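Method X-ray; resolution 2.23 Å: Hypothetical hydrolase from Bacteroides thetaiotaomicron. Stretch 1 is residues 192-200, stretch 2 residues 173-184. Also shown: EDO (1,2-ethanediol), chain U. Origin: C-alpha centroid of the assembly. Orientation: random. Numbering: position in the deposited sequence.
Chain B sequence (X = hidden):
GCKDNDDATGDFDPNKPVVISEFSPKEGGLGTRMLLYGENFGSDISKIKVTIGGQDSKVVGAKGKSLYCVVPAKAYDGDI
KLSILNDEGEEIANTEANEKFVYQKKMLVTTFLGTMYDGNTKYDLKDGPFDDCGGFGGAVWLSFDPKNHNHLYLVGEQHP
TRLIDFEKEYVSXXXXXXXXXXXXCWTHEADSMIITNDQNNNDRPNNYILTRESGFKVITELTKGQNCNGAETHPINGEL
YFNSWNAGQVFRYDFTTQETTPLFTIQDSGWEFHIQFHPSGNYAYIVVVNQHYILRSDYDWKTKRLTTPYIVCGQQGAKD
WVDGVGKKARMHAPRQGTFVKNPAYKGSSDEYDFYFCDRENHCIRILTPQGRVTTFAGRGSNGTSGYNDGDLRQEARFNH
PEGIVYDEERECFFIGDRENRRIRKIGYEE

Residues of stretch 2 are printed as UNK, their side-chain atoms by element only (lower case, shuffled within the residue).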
# COMPACT_ATOMS: atom_id res chain seq x y z
N SER B 192 6.99 -0.68 29.68
CA SER B 192 7.68 -1.91 30.06
C SER B 192 7.74 -2.95 28.95
O SER B 192 6.83 -3.08 28.12
CB SER B 192 7.00 -2.53 31.28
OG SER B 192 6.99 -1.63 32.38
N MSE B 193 8.81 -3.72 28.98
CA MSE B 193 9.05 -4.82 28.06
C MSE B 193 8.92 -6.13 28.85
O MSE B 193 9.58 -6.31 29.88
CB MSE B 193 10.43 -4.65 27.40
CG MSE B 193 10.98 -5.91 26.78
SE MSE B 193 12.43 -5.53 25.59
CE MSE B 193 13.73 -5.08 26.81
N ILE B 194 8.06 -7.04 28.39
CA ILE B 194 7.86 -8.33 29.03
C ILE B 194 8.76 -9.37 28.36
O ILE B 194 8.63 -9.61 27.16
CB ILE B 194 6.38 -8.80 29.02
CG1 ILE B 194 5.31 -7.66 29.17
CG2 ILE B 194 6.18 -10.04 29.91
CD1 ILE B 194 5.11 -7.09 30.48
N ILE B 195 9.64 -9.99 29.16
CA ILE B 195 10.59 -11.02 28.72
C ILE B 195 10.15 -12.34 29.36
O ILE B 195 9.99 -12.42 30.58
CB ILE B 195 12.03 -10.56 29.12
CG1 ILE B 195 12.50 -9.33 28.31
CG2 ILE B 195 13.07 -11.68 29.09
CD1 ILE B 195 12.42 -9.42 26.78
N THR B 196 9.93 -13.37 28.53
CA THR B 196 9.45 -14.68 28.96
C THR B 196 10.59 -15.72 28.97
O THR B 196 11.27 -15.90 27.95
CB THR B 196 8.30 -15.13 28.06
OG1 THR B 196 7.27 -14.15 28.15
CG2 THR B 196 7.75 -16.47 28.45
N ASN B 197 10.76 -16.41 30.12
CA ASN B 197 11.79 -17.42 30.35
C ASN B 197 11.19 -18.84 30.45
O ASN B 197 10.25 -19.08 31.21
CB ASN B 197 12.61 -17.10 31.61
CG ASN B 197 13.98 -17.70 31.61
OD1 ASN B 197 14.74 -17.65 30.63
ND2 ASN B 197 14.35 -18.28 32.73
N ASP B 198 11.74 -19.77 29.65
CA ASP B 198 11.29 -21.17 29.62
C ASP B 198 12.17 -22.00 30.56
O ASP B 198 13.29 -22.35 30.20
CB ASP B 198 11.34 -21.71 28.17
CG ASP B 198 10.62 -23.03 27.89
OD1 ASP B 198 10.30 -23.76 28.88
OD2 ASP B 198 10.42 -23.36 26.70
N GLN B 199 11.66 -22.29 31.77
CA GLN B 199 12.42 -23.06 32.77
C GLN B 199 11.48 -24.01 33.54
O GLN B 199 10.30 -23.70 33.69
CB GLN B 199 13.23 -22.12 33.69
CG GLN B 199 12.44 -21.03 34.40
CD GLN B 199 11.76 -21.57 35.62
OE1 GLN B 199 12.29 -22.45 36.31
NE2 GLN B 199 10.56 -21.09 35.90
N ASN B 200 12.00 -25.17 34.01
CA ASN B 200 11.24 -26.26 34.63
C ASN B 200 10.80 -26.08 36.10
O ASN B 200 10.07 -26.95 36.58
CB ASN B 200 12.00 -27.59 34.53
CG ASN B 200 13.40 -27.64 35.13
OD1 ASN B 200 13.74 -26.93 36.10
ND2 ASN B 200 14.23 -28.50 34.56
N UNK B 173 24.05 -5.02 24.07
CA UNK B 173 23.45 -6.05 24.93
C UNK B 173 22.59 -5.33 25.96
O UNK B 173 23.05 -4.38 26.60
o UNK B 173 25.27 -7.52 24.44
c UNK B 173 24.56 -6.93 25.52
c UNK B 173 24.02 -8.03 26.43
N UNK B 174 21.34 -5.78 26.13
CA UNK B 174 20.38 -5.19 27.05
C UNK B 174 20.37 -5.98 28.37
O UNK B 174 20.39 -5.36 29.44
c UNK B 174 18.96 -3.97 25.34
c UNK B 174 17.85 -4.99 27.35
c UNK B 174 18.99 -5.11 26.36
N UNK B 175 20.35 -7.32 28.32
CA UNK B 175 20.32 -8.16 29.52
C UNK B 175 20.86 -9.57 29.23
O UNK B 175 20.48 -10.17 28.23
c UNK B 175 18.77 -10.53 33.14
c UNK B 175 18.75 -10.07 31.82
c UNK B 175 18.88 -8.72 31.52
c UNK B 175 19.03 -7.83 32.58
c UNK B 175 19.04 -8.27 33.91
o UNK B 175 18.89 -10.08 35.48
c UNK B 175 18.90 -9.62 34.18
c UNK B 175 18.90 -8.23 30.09
N UNK B 176 21.73 -10.09 30.11
CA UNK B 176 22.34 -11.42 30.00
C UNK B 176 22.03 -12.27 31.24
O UNK B 176 21.68 -11.72 32.29
o UNK B 176 24.25 -10.32 28.91
c UNK B 176 23.86 -11.30 29.86
N UNK B 177 22.16 -13.59 31.12
CA UNK B 177 21.98 -14.48 32.26
C UNK B 177 20.80 -15.42 32.31
O UNK B 177 20.89 -16.44 33.00
N UNK B 178 19.68 -15.09 31.65
CA UNK B 178 18.49 -15.95 31.66
C UNK B 178 18.74 -17.18 30.78
O UNK B 178 19.29 -17.06 29.68
c UNK B 178 17.22 -15.21 31.24
c UNK B 178 16.78 -14.04 32.12
c UNK B 178 15.70 -13.22 31.42
c UNK B 178 16.30 -14.52 33.48
N UNK B 179 18.35 -18.35 31.29
CA UNK B 179 18.58 -19.69 30.72
C UNK B 179 17.94 -19.93 29.35
O UNK B 179 18.59 -20.58 28.52
o UNK B 179 16.71 -20.65 31.93
c UNK B 179 18.10 -20.77 31.67
N UNK B 180 16.66 -19.52 29.13
CA UNK B 180 15.99 -19.78 27.85
C UNK B 180 14.87 -18.75 27.56
O UNK B 180 13.69 -19.05 27.72
c UNK B 180 14.52 -23.17 26.59
c UNK B 180 15.44 -21.22 27.83
c UNK B 180 15.15 -21.79 26.45
n UNK B 180 13.27 -24.94 25.39
c UNK B 180 14.28 -23.85 25.27
N UNK B 181 15.26 -17.54 27.11
CA UNK B 181 14.32 -16.46 26.79
C UNK B 181 13.61 -16.76 25.44
O UNK B 181 14.26 -16.89 24.41
c UNK B 181 14.97 -15.08 26.79
c UNK B 181 13.89 -14.01 26.84
c UNK B 181 15.93 -14.94 27.97
N UNK B 182 12.27 -16.80 25.46
CA UNK B 182 11.46 -17.21 24.32
C UNK B 182 10.82 -16.07 23.54
O UNK B 182 10.80 -16.12 22.32
c UNK B 182 10.35 -18.17 24.79
c UNK B 182 10.41 -21.78 23.05
n UNK B 182 9.81 -22.00 21.89
n UNK B 182 11.06 -20.63 23.26
n UNK B 182 10.39 -22.72 23.98
c UNK B 182 10.86 -19.47 25.44
c UNK B 182 11.75 -20.29 24.50
N UNK B 183 10.22 -15.11 24.24
CA UNK B 183 9.49 -14.03 23.59
C UNK B 183 9.73 -12.69 24.24
O UNK B 183 10.29 -12.61 25.34
c UNK B 183 7.93 -14.31 23.56
o UNK B 183 7.40 -14.40 24.89
c UNK B 183 7.53 -15.52 22.72
N UNK B 184 9.27 -11.64 23.53
CA UNK B 184 9.21 -10.23 23.86
C UNK B 184 7.84 -9.72 23.53
O UNK B 184 7.36 -9.91 22.40
c UNK B 184 11.63 -9.92 23.01
c UNK B 184 12.24 -9.66 21.65
c UNK B 184 10.25 -9.32 23.12
c UNK B 184 10.26 -7.86 23.65
C1 EDO U . 10.93 -19.16 20.19
O1 EDO U . 10.35 -18.22 21.09
C2 EDO U . 10.31 -18.88 18.83
O2 EDO U . 11.32 -18.50 17.89
O HOH W 1 7.29 -12.25 26.35

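Position 173 carries one carbon bearing an oxygen and a second carbon, out of reach of stretch 1; that fork is a threonine, Thr 173. At 174 one carbon, pointing toward stretch 1, carries two more, and one of the two carbons it carries lies 4.2 Å from CE of Met 193, a selenomethionine: Val 174. Position 175 shows one carbon, then a six-carbon ring bearing an oxygen, without contact here: Tyr 175. At 176 a carbon and an oxygen, exposed, make Ser 176. Position 177 has no side-chain atoms, and its phi of 111° with psi of -27° would jam a CB against the carbonyl O of Ser 176, so it is Gly 177.

At 178 four carbons fork at the second; one end lies 3.8 Å from CG2 of Ile 195, and CB sits 3.5 Å from OD1 of Asn 197. This is Leu 178. Position 179 has one carbon and one oxygen, the latter accepting a weak hydrogen bond from ND2 of Asn 197 at 3.4 Å: Ser 179. At 180 four carbons in a row end in a nitrogen, which lies 3.5 Å from OD2 of Asp 198: Lys 180, whose extended chain forms a salt bridge there.

Position 181 again has one carbon carrying two, and one of the two carbons at the fork lies 3.3 Å from CG2 of Ile 195: Val 181. At 182 three carbons lead to a nitrogen and then a carbon carrying two more nitrogens, one of them 2.8 Å from OD2 of Asp 198. It is Arg 182, and NH1 makes that salt bridge; ethanediol O1 lies near the guanidinium plane at its edge. Position 183 has one carbon bearing an oxygen and a carbon, the oxygen 3.3 Å from OG1 of Thr 196: Thr 183. Water 1 lies 2.6 Å from OG1 of Thr 183 and donates to OG1 of Thr 196 and O of Ile 194. At 184 four carbons, forked at the first with one arm two carbons long, give Ile 184; its CG2 lies 3.7 Å from SE of Met 193.

The contact works by division: backbone bonds set the register, apolar side chains fill one face, and charge gathers past the strand. Arg 182 N donates to Thr 196 O at 2.8 Å, and Asp 198 N to Lys 180 O at 2.8 Å. Alongside the second, OD1 of Asn 197 accepts from Lys 180 N at 3.1 Å, so a side chain adds to the backbone pairing. Ile 195 packs with Val 181 and Ile 184 on one face, while Thr 196 and Thr 183 point to the other, with water 1 near both hydroxyls. Beyond, one carboxylate oxygen, Asp 198 OD2, meets two cationic side chains.

Stretch 2 (173-184) TVYSGLSKVRTI
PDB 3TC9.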